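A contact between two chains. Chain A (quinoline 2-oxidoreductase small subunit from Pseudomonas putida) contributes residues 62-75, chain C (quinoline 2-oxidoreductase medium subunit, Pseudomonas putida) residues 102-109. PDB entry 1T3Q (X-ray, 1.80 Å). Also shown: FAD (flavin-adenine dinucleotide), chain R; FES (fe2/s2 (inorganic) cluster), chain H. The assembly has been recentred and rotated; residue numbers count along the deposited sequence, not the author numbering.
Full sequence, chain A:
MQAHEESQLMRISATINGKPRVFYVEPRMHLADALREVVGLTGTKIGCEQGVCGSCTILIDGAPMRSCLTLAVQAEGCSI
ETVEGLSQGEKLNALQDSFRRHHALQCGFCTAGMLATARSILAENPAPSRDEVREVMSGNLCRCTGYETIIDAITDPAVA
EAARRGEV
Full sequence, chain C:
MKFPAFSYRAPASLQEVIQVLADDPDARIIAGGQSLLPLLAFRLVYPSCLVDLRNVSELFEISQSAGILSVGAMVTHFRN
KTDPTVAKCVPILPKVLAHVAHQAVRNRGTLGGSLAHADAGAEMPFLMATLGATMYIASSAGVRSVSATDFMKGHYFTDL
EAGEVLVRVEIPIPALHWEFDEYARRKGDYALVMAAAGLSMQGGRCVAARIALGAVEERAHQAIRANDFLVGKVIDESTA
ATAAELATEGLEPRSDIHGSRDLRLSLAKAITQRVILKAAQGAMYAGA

Chain A 62-75: GAPMRSCLTLAVQA
Chain C (102-109) HQAVRNRG

The chain A stretch is a short strand, 63-66, then a turn and a 3-10 segment, 72-75. The chain C stretch is a short helix beginning at C:Gln103, with C:His102 at its N-cap position. Together they bury 578 Å², both sides summed. The register is set by A:Met65 and C:Ala104, whose CA atoms lie 4.4 Å apart.

A:Gly62 makes no contact; its phi of 81° favours glycine. A:Ala63 is extended (-111/135) and points toward chain C, with CB 3.7 Å from C:Asn107 OD1. A:Pro64 (-67/134, C-gamma endo) is buried. Its O receives a CA-H...O contact from C:Ala104 CA at 3.3 Å. The same A:Pro64 O lies 2.9 Å from C:Asn107 OD1 as modelled.

A:Met65 (-145/154) has an m, t, t side chain. Its CA packs 4.1 Å from C:Ala104 CB, and its CE reaches 3.9 Å from C:Asn107 O. At the edge of the C:Arg108 guanidinium, A:Met65 SD accepts a weak hydrogen bond from NH2 of C:Arg108 at 3.3 Å. C:Ala104 points toward the strand, and its small methyl lets the two backbones come close.

A:Arg66 (-81/115; m, m, t, chi4 -137°) starts sideways, but its end comes nearer, bringing NH2 3.6 Å from C:Ala104 CB. Its CD is 3.6 Å from FES S1. Water 1 accepts from A:Arg66 N (2.9 Å) and donates to C:Ala104 O (2.7 Å), linking the backbones.

A:Ser67 (p) points away. A:Cys68 (p) does not touch the chain C stretch; its SG binds FES FE2 at 2.4 Å. A:Leu69 (-111/25; m, t) is buried, with CD1 3.5 Å from FAD C8M. On chain C, C:Val105 (t) also meets the flavin, CG1 to C9 at 3.7 Å.

A:Thr70 (-128/126, m) closes the turn: its OG1 donates to A:Arg66 O at 2.9 Å. That OG1 lies over one face of the C:Arg108 guanidinium and 3.4 Å from C:Arg108 CD.

C:Arg108 (-118/-37; m, t, p, chi4 76°) has the largest covered area, 121 Å². Its long side chain reaches from the A:Met65 sulfur to the 3-10 segment. There, A:Gln74 (m, t, chi3 -55°) accepts from A:Leu71 N through OE1 at 2.9 Å. Water 4 accepts from C:Arg108 NH1 at 3.1 Å and lies 2.8 Å from A:Gln74 OE1. Water 5 accepts from C:Arg108 NH2 (3.0 Å) and donates to A:Gln74 O (3.0 Å). A:Ala75 points away, ending the contact.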

ATOM      1  N   GLY A  62      13.103  32.517  -6.235  1.00 23.78           N
ATOM      2  CA  GLY A  62      14.311  32.584  -5.433  1.00 23.49           C
ATOM      3  C   GLY A  62      14.193  33.079  -4.006  1.00 23.05           C
ATOM      4  O   GLY A  62      15.172  33.035  -3.260  1.00 23.64           O
ATOM      5  N   ALA A  63      13.008  33.531  -3.606  1.00 21.96           N
ATOM      6  CA  ALA A  63      12.826  34.055  -2.259  1.00 21.51           C
ATOM      7  C   ALA A  63      11.953  33.177  -1.365  1.00 21.01           C
ATOM      8  O   ALA A  63      10.894  32.715  -1.776  1.00 21.33           O
ATOM      9  CB  ALA A  63      12.236  35.457  -2.330  1.00 21.72           C
ATOM     10  N   PRO A  64      12.393  32.945  -0.122  1.00 20.46           N
ATOM     11  CA  PRO A  64      11.588  32.111   0.775  1.00 19.35           C
ATOM     12  C   PRO A  64      10.259  32.773   1.152  1.00 18.16           C
ATOM     13  O   PRO A  64      10.205  33.961   1.483  1.00 17.75           O
ATOM     14  CB  PRO A  64      12.514  31.899   1.975  1.00 19.97           C
ATOM     15  CG  PRO A  64      13.367  33.138   1.970  1.00 24.32           C
ATOM     16  CD  PRO A  64      13.669  33.330   0.507  1.00 19.59           C
ATOM     17  N   MET A  65       9.187  31.991   1.084  1.00 16.92           N
ATOM     18  CA  MET A  65       7.847  32.466   1.418  1.00 14.85           C
ATOM     19  C   MET A  65       7.043  31.354   2.075  1.00 15.43           C
ATOM     20  O   MET A  65       7.300  30.173   1.839  1.00 13.98           O
ATOM     21  CB  MET A  65       7.100  32.906   0.154  1.00 14.88           C
ATOM     22  CG  MET A  65       7.683  34.118  -0.538  1.00 16.50           C
ATOM     23  SD  MET A  65       6.693  34.614  -1.958  1.00 18.58           S
ATOM     24  CE  MET A  65       7.780  35.899  -2.661  1.00 19.39           C
ATOM     25  N   ARG A  66       6.064  31.730   2.892  1.00 15.62           N
ATOM     26  CA  ARG A  66       5.204  30.742   3.539  1.00 17.32           C
ATOM     27  C   ARG A  66       4.156  30.331   2.512  1.00 17.71           C
ATOM     28  O   ARG A  66       3.338  31.156   2.097  1.00 17.78           O
ATOM     29  CB  ARG A  66       4.499  31.351   4.757  1.00 15.70           C
ATOM     30  CG  ARG A  66       5.414  31.911   5.828  1.00 18.43           C
ATOM     31  CD  ARG A  66       6.357  30.861   6.410  1.00 17.82           C
ATOM     32  NE  ARG A  66       6.763  31.244   7.759  1.00 20.63           N
ATOM     33  CZ  ARG A  66       7.998  31.164   8.245  1.00 22.01           C
ATOM     34  NH1 ARG A  66       8.233  31.551   9.491  1.00 22.86           N
ATOM     35  NH2 ARG A  66       8.998  30.715   7.494  1.00 20.47           N
ATOM     36  N   SER A  67       4.168  29.067   2.092  1.00 16.54           N
ATOM     37  CA  SER A  67       3.191  28.621   1.107  1.00 17.56           C
ATOM     38  C   SER A  67       1.792  28.489   1.697  1.00 17.85           C
ATOM     39  O   SER A  67       0.813  28.461   0.957  1.00 15.99           O
ATOM     40  CB  SER A  67       3.622  27.294   0.467  1.00 17.19           C
ATOM     41  OG  SER A  67       3.903  26.311   1.445  1.00 18.42           O
ATOM     42  N   CYS A  68       1.688  28.406   3.021  1.00 17.26           N
ATOM     43  CA  CYS A  68       0.367  28.302   3.640  1.00 18.34           C
ATOM     44  C   CYS A  68      -0.298  29.680   3.660  1.00 19.38           C
ATOM     45  O   CYS A  68      -1.513  29.791   3.853  1.00 17.88           O
ATOM     46  CB  CYS A  68       0.472  27.762   5.068  1.00 16.94           C
ATOM     47  SG  CYS A  68       1.164  28.897   6.263  1.00 17.37           S
ATOM     48  N   LEU A  69       0.508  30.727   3.472  1.00 18.77           N
ATOM     49  CA  LEU A  69      -0.010  32.089   3.452  1.00 19.19           C
ATOM     50  C   LEU A  69       0.081  32.705   2.054  1.00 18.17           C
ATOM     51  O   LEU A  69       0.145  33.926   1.896  1.00 16.62           O
ATOM     52  CB  LEU A  69       0.731  32.967   4.465  1.00 18.91           C
ATOM     53  CG  LEU A  69       0.585  32.568   5.939  1.00 19.02           C
ATOM     54  CD1 LEU A  69       1.103  33.703   6.795  1.00 19.72           C
ATOM     55  CD2 LEU A  69      -0.883  32.283   6.288  1.00 20.58           C
ATOM     56  N   THR A  70       0.099  31.840   1.049  1.00 17.74           N
ATOM     57  CA  THR A  70       0.131  32.254  -0.349  1.00 17.82           C
ATOM     58  C   THR A  70      -1.014  31.502  -1.010  1.00 17.07           C
ATOM     59  O   THR A  70      -1.097  30.287  -0.884  1.00 18.57           O
ATOM     60  CB  THR A  70       1.446  31.836  -1.056  1.00 18.50           C
ATOM     61  OG1 THR A  70       2.571  32.433  -0.396  1.00 18.10           O
ATOM     62  CG2 THR A  70       1.423  32.287  -2.520  1.00 17.75           C
ATOM     63  N   LEU A  71      -1.918  32.200  -1.695  1.00 18.05           N
ATOM     64  CA  LEU A  71      -3.007  31.487  -2.355  1.00 15.93           C
ATOM     65  C   LEU A  71      -2.384  30.701  -3.500  1.00 17.44           C
ATOM     66  O   LEU A  71      -1.425  31.162  -4.132  1.00 16.72           O
ATOM     67  CB  LEU A  71      -4.058  32.459  -2.919  1.00 15.98           C
ATOM     68  CG  LEU A  71      -4.810  33.402  -1.971  1.00 17.69           C
ATOM     69  CD1 LEU A  71      -5.814  34.219  -2.775  1.00 17.23           C
ATOM     70  CD2 LEU A  71      -5.540  32.602  -0.895  1.00 16.72           C
ATOM     71  N   ALA A  72      -2.913  29.515  -3.773  1.00 14.61           N
ATOM     72  CA  ALA A  72      -2.382  28.720  -4.865  1.00 16.51           C
ATOM     73  C   ALA A  72      -2.493  29.529  -6.155  1.00 17.61           C
ATOM     74  O   ALA A  72      -1.605  29.473  -7.005  1.00 16.88           O
ATOM     75  CB  ALA A  72      -3.159  27.404  -4.990  1.00 15.33           C
ATOM     76  N   VAL A  73      -3.574  30.293  -6.302  1.00 16.36           N
ATOM     77  CA  VAL A  73      -3.740  31.092  -7.513  1.00 17.87           C
ATOM     78  C   VAL A  73      -2.694  32.203  -7.633  1.00 18.07           C
ATOM     79  O   VAL A  73      -2.476  32.736  -8.719  1.00 20.04           O
ATOM     80  CB  VAL A  73      -5.166  31.707  -7.627  1.00 16.38           C
ATOM     81  CG1 VAL A  73      -6.193  30.599  -7.752  1.00 18.33           C
ATOM     82  CG2 VAL A  73      -5.471  32.600  -6.433  1.00 16.62           C
ATOM     83  N   GLN A  74      -2.032  32.543  -6.531  1.00 18.97           N
ATOM     84  CA  GLN A  74      -1.005  33.581  -6.579  1.00 19.30           C
ATOM     85  C   GLN A  74       0.327  33.032  -7.077  1.00 18.62           C
ATOM     86  O   GLN A  74       1.323  33.749  -7.128  1.00 19.84           O
ATOM     87  CB  GLN A  74      -0.830  34.235  -5.206  1.00 19.54           C
ATOM     88  CG  GLN A  74      -2.029  35.085  -4.807  1.00 19.21           C
ATOM     89  CD  GLN A  74      -1.905  35.679  -3.422  1.00 19.62           C
ATOM     90  OE1 GLN A  74      -1.696  34.965  -2.447  1.00 19.16           O
ATOM     91  NE2 GLN A  74      -2.044  36.995  -3.328  1.00 21.18           N
ATOM     92  N   ALA A  75       0.340  31.759  -7.462  1.00 19.13           N
ATOM     93  CA  ALA A  75       1.561  31.148  -7.974  1.00 20.25           C
ATOM     94  C   ALA A  75       1.693  31.444  -9.465  1.00 20.97           C
ATOM     95  O   ALA A  75       2.740  31.197 -10.069  1.00 20.27           O
ATOM     96  CB  ALA A  75       1.535  29.643  -7.746  1.00 20.08           C
TER
ATOM     97  N   HIS C 102       9.796  37.804  10.240  1.00 27.84           N
ATOM     98  CA  HIS C 102      11.007  37.153   9.780  1.00 28.04           C
ATOM     99  C   HIS C 102      11.108  37.272   8.272  1.00 27.06           C
ATOM    100  O   HIS C 102      10.194  37.770   7.612  1.00 23.90           O
ATOM    101  CB  HIS C 102      11.022  35.679  10.198  1.00 30.89           C
ATOM    102  CG  HIS C 102      10.982  35.476  11.679  1.00 31.41           C
ATOM    103  ND1 HIS C 102       9.827  35.614  12.418  1.00 32.99           N
ATOM    104  CD2 HIS C 102      11.966  35.197  12.567  1.00 32.66           C
ATOM    105  CE1 HIS C 102      10.102  35.430  13.698  1.00 33.35           C
ATOM    106  NE2 HIS C 102      11.392  35.176  13.815  1.00 32.42           N
ATOM    107  N   GLN C 103      12.234  36.809   7.744  1.00 27.22           N
ATOM    108  CA  GLN C 103      12.530  36.846   6.320  1.00 27.18           C
ATOM    109  C   GLN C 103      11.375  36.473   5.389  1.00 24.50           C
ATOM    110  O   GLN C 103      10.968  37.276   4.554  1.00 22.16           O
ATOM    111  CB  GLN C 103      13.737  35.941   6.045  1.00 29.97           C
ATOM    112  CG  GLN C 103      13.908  35.504   4.601  1.00 35.00           C
ATOM    113  CD  GLN C 103      15.121  34.607   4.420  1.00 36.53           C
ATOM    114  OE1 GLN C 103      16.252  35.085   4.315  1.00 39.43           O
ATOM    115  NE2 GLN C 103      14.893  33.300   4.404  1.00 35.02           N
ATOM    116  N   ALA C 104      10.863  35.254   5.534  1.00 22.22           N
ATOM    117  CA  ALA C 104       9.777  34.756   4.694  1.00 22.49           C
ATOM    118  C   ALA C 104       8.551  35.663   4.678  1.00 21.29           C
ATOM    119  O   ALA C 104       8.003  35.950   3.615  1.00 21.38           O
ATOM    120  CB  ALA C 104       9.378  33.350   5.137  1.00 20.24           C
ATOM    121  N   VAL C 105       8.112  36.100   5.853  1.00 22.02           N
ATOM    122  CA  VAL C 105       6.954  36.980   5.939  1.00 21.65           C
ATOM    123  C   VAL C 105       7.276  38.318   5.279  1.00 22.15           C
ATOM    124  O   VAL C 105       6.452  38.861   4.540  1.00 21.01           O
ATOM    125  CB  VAL C 105       6.534  37.214   7.412  1.00 21.27           C
ATOM    126  CG1 VAL C 105       5.500  38.325   7.500  1.00 21.38           C
ATOM    127  CG2 VAL C 105       5.956  35.923   7.989  1.00 21.75           C
ATOM    128  N   ARG C 106       8.477  38.836   5.533  1.00 20.95           N
ATOM    129  CA  ARG C 106       8.886  40.116   4.949  1.00 22.17           C
ATOM    130  C   ARG C 106       8.982  40.071   3.428  1.00 21.33           C
ATOM    131  O   ARG C 106       8.925  41.109   2.769  1.00 22.46           O
ATOM    132  CB  ARG C 106      10.229  40.587   5.528  1.00 22.14           C
ATOM    133  CG  ARG C 106      10.141  41.124   6.952  1.00 23.09           C
ATOM    134  CD  ARG C 106      11.344  41.995   7.293  1.00 24.61           C
ATOM    135  NE  ARG C 106      12.601  41.253   7.251  1.00 23.64           N
ATOM    136  CZ  ARG C 106      13.080  40.521   8.254  1.00 26.08           C
ATOM    137  NH1 ARG C 106      12.415  40.426   9.399  1.00 25.07           N
ATOM    138  NH2 ARG C 106      14.229  39.874   8.110  1.00 26.26           N
ATOM    139  N   ASN C 107       9.125  38.874   2.866  1.00 19.74           N
ATOM    140  CA  ASN C 107       9.210  38.750   1.416  1.00 20.01           C
ATOM    141  C   ASN C 107       7.844  38.911   0.759  1.00 19.37           C
ATOM    142  O   ASN C 107       7.761  39.088  -0.452  1.00 18.81           O
ATOM    143  CB  ASN C 107       9.806  37.395   1.028  1.00 19.45           C
ATOM    144  CG  ASN C 107      11.318  37.354   1.185  1.00 21.98           C
ATOM    145  OD1 ASN C 107      11.911  36.281   1.277  1.00 22.54           O
ATOM    146  ND2 ASN C 107      11.948  38.524   1.201  1.00 17.98           N
ATOM    147  N   ARG C 108       6.775  38.848   1.553  1.00 18.86           N
ATOM    148  CA  ARG C 108       5.418  38.992   1.015  1.00 19.36           C
ATOM    149  C   ARG C 108       4.661  40.191   1.576  1.00 19.55           C
ATOM    150  O   ARG C 108       3.890  40.835   0.860  1.00 18.66           O
ATOM    151  CB  ARG C 108       4.588  37.728   1.279  1.00 18.14           C
ATOM    152  CG  ARG C 108       5.003  36.510   0.465  1.00 16.66           C
ATOM    153  CD  ARG C 108       3.918  35.431   0.497  1.00 17.41           C
ATOM    154  NE  ARG C 108       2.688  35.850  -0.181  1.00 17.91           N
ATOM    155  CZ  ARG C 108       2.530  35.898  -1.503  1.00 19.34           C
ATOM    156  NH1 ARG C 108       1.372  36.295  -2.022  1.00 19.04           N
ATOM    157  NH2 ARG C 108       3.519  35.533  -2.311  1.00 18.39           N
ATOM    158  N   GLY C 109       4.866  40.476   2.859  1.00 19.77           N
ATOM    159  CA  GLY C 109       4.186  41.592   3.492  1.00 19.35           C
ATOM    160  C   GLY C 109       4.508  42.920   2.835  1.00 21.06           C
ATOM    161  O   GLY C 109       5.638  43.141   2.393  1.00 20.51           O
TER
HETATM  162  PA  FAD R4931      -2.674  41.493   3.491  1.00 19.71           P
HETATM  163  O1A FAD R4931      -2.629  40.470   4.570  1.00 10.91           O
HETATM  164  O2A FAD R4931      -2.987  41.114   2.245  1.00 11.56           O
HETATM  165  O5B FAD R4931      -3.872  42.272   4.005  1.00 17.91           O
HETATM  166  C5B FAD R4931      -3.851  43.259   5.087  1.00 17.76           C
HETATM  167  C4B FAD R4931      -5.282  43.939   5.197  1.00 20.35           C
HETATM  168  O4B FAD R4931      -5.176  45.230   4.476  1.00 18.85           O
HETATM  169  C3B FAD R4931      -6.538  43.238   4.575  1.00 21.36           C
HETATM  170  O3B FAD R4931      -7.701  43.525   5.293  1.00 22.75           O
HETATM  171  C2B FAD R4931      -6.533  43.799   3.121  1.00 21.11           C
HETATM  172  O2B FAD R4931      -7.815  43.806   2.544  1.00 19.13           O
HETATM  173  C1B FAD R4931      -6.105  45.220   3.340  1.00 19.77           C
HETATM  174  N9A FAD R4931      -5.304  45.802   2.263  1.00 17.70           N
HETATM  175  C8A FAD R4931      -4.084  45.358   1.796  1.00 19.85           C
HETATM  176  N7A FAD R4931      -3.499  46.219   0.966  1.00 16.63           N
HETATM  177  C5A FAD R4931      -4.383  47.267   0.869  1.00 18.37           C
HETATM  178  C6A FAD R4931      -4.331  48.566   0.125  1.00 18.29           C
HETATM  179  N6A FAD R4931      -3.351  48.925  -0.666  1.00 14.40           N
HETATM  180  N1A FAD R4931      -5.439  49.386   0.302  1.00 17.44           N
HETATM  181  C2A FAD R4931      -6.496  49.044   1.118  1.00 20.01           C
HETATM  182  N3A FAD R4931      -6.632  47.885   1.825  1.00 16.92           N
HETATM  183  C4A FAD R4931      -5.578  47.000   1.627  1.00 18.05           C
HETATM  184  N1  FAD R4931       3.710  42.787  11.251  1.00 21.55           N
HETATM  185  C2  FAD R4931       4.383  43.674  11.990  1.00 23.82           C
HETATM  186  O2  FAD R4931       4.096  44.844  12.005  1.00 24.08           O
HETATM  187  N3  FAD R4931       5.357  43.254  12.959  1.00 20.66           N
HETATM  188  C4  FAD R4931       5.584  41.909  13.238  1.00 21.85           C
HETATM  189  O4  FAD R4931       6.389  41.613  14.093  1.00 22.73           O
HETATM  190  C4X FAD R4931       4.794  40.924  12.491  1.00 21.07           C
HETATM  191  N5  FAD R4931       4.963  39.580  12.717  1.00 19.84           N
HETATM  192  C5X FAD R4931       4.273  38.690  11.915  1.00 19.80           C
HETATM  193  C6  FAD R4931       4.458  37.291  12.167  1.00 19.80           C
HETATM  194  C7  FAD R4931       3.806  36.322  11.405  1.00 18.76           C
HETATM  195  C7M FAD R4931       4.011  34.859  11.736  1.00 19.91           C
HETATM  196  C8  FAD R4931       2.920  36.732  10.290  1.00 18.80           C
HETATM  197  C8M FAD R4931       2.188  35.737   9.422  1.00 17.89           C
HETATM  198  C9  FAD R4931       2.745  38.114  10.012  1.00 17.91           C
HETATM  199  C9A FAD R4931       3.399  39.097  10.821  1.00 19.03           C
HETATM  200  N10 FAD R4931       3.256  40.542  10.623  1.00 18.70           N
HETATM  201  C10 FAD R4931       3.885  41.435  11.436  1.00 21.51           C
HETATM  202  C1' FAD R4931       2.254  41.015   9.630  1.00 18.72           C
HETATM  203  C2' FAD R4931       2.896  41.498   8.297  1.00 18.90           C
HETATM  204  O2' FAD R4931       3.533  42.762   8.506  1.00 21.15           O
HETATM  205  C3' FAD R4931       1.746  41.592   7.290  1.00 19.23           C
HETATM  206  O3' FAD R4931       2.334  41.389   5.997  1.00 20.96           O
HETATM  207  C4' FAD R4931       1.015  42.962   7.311  1.00 19.76           C
HETATM  208  O4' FAD R4931       0.454  43.231   8.599  1.00 19.98           O
HETATM  209  C5' FAD R4931      -0.090  42.877   6.296  1.00 17.81           C
HETATM  210  O5' FAD R4931       0.465  43.229   4.889  1.00 18.36           O
HETATM  211  P   FAD R4931       0.087  42.361   3.719  1.00 19.94           P
HETATM  212  O1P FAD R4931       0.747  43.022   2.503  1.00 19.02           O
HETATM  213  O2P FAD R4931       0.347  41.013   3.923  1.00 19.37           O
HETATM  214  O3P FAD R4931      -1.370  42.478   3.539  1.00 17.50           O
HETATM  215 FE1  FES H4908       3.420  26.846   9.561  1.00 16.10          FE
HETATM  216 FE2  FES H4908       3.099  27.617   6.970  1.00 17.11          FE
HETATM  217  S1  FES H4908       4.246  28.682   8.432  1.00 18.31           S
HETATM  218  S2  FES H4908       2.338  25.704   7.982  1.00 17.31           S
HETATM  219  O   HOH W   1       5.622  34.600   3.377  1.00 20.08           O
HETATM  220  O   HOH W   2      11.505  32.628   7.735  1.00 27.85           O
HETATM  221  O   HOH W   3       7.368  34.421  10.761  1.00 36.46           O
HETATM  222  O   HOH W   4      -0.883  35.819   0.047  1.00 20.65           O
HETATM  223  O   HOH W   5       3.339  34.776  -5.197  1.00 24.12           O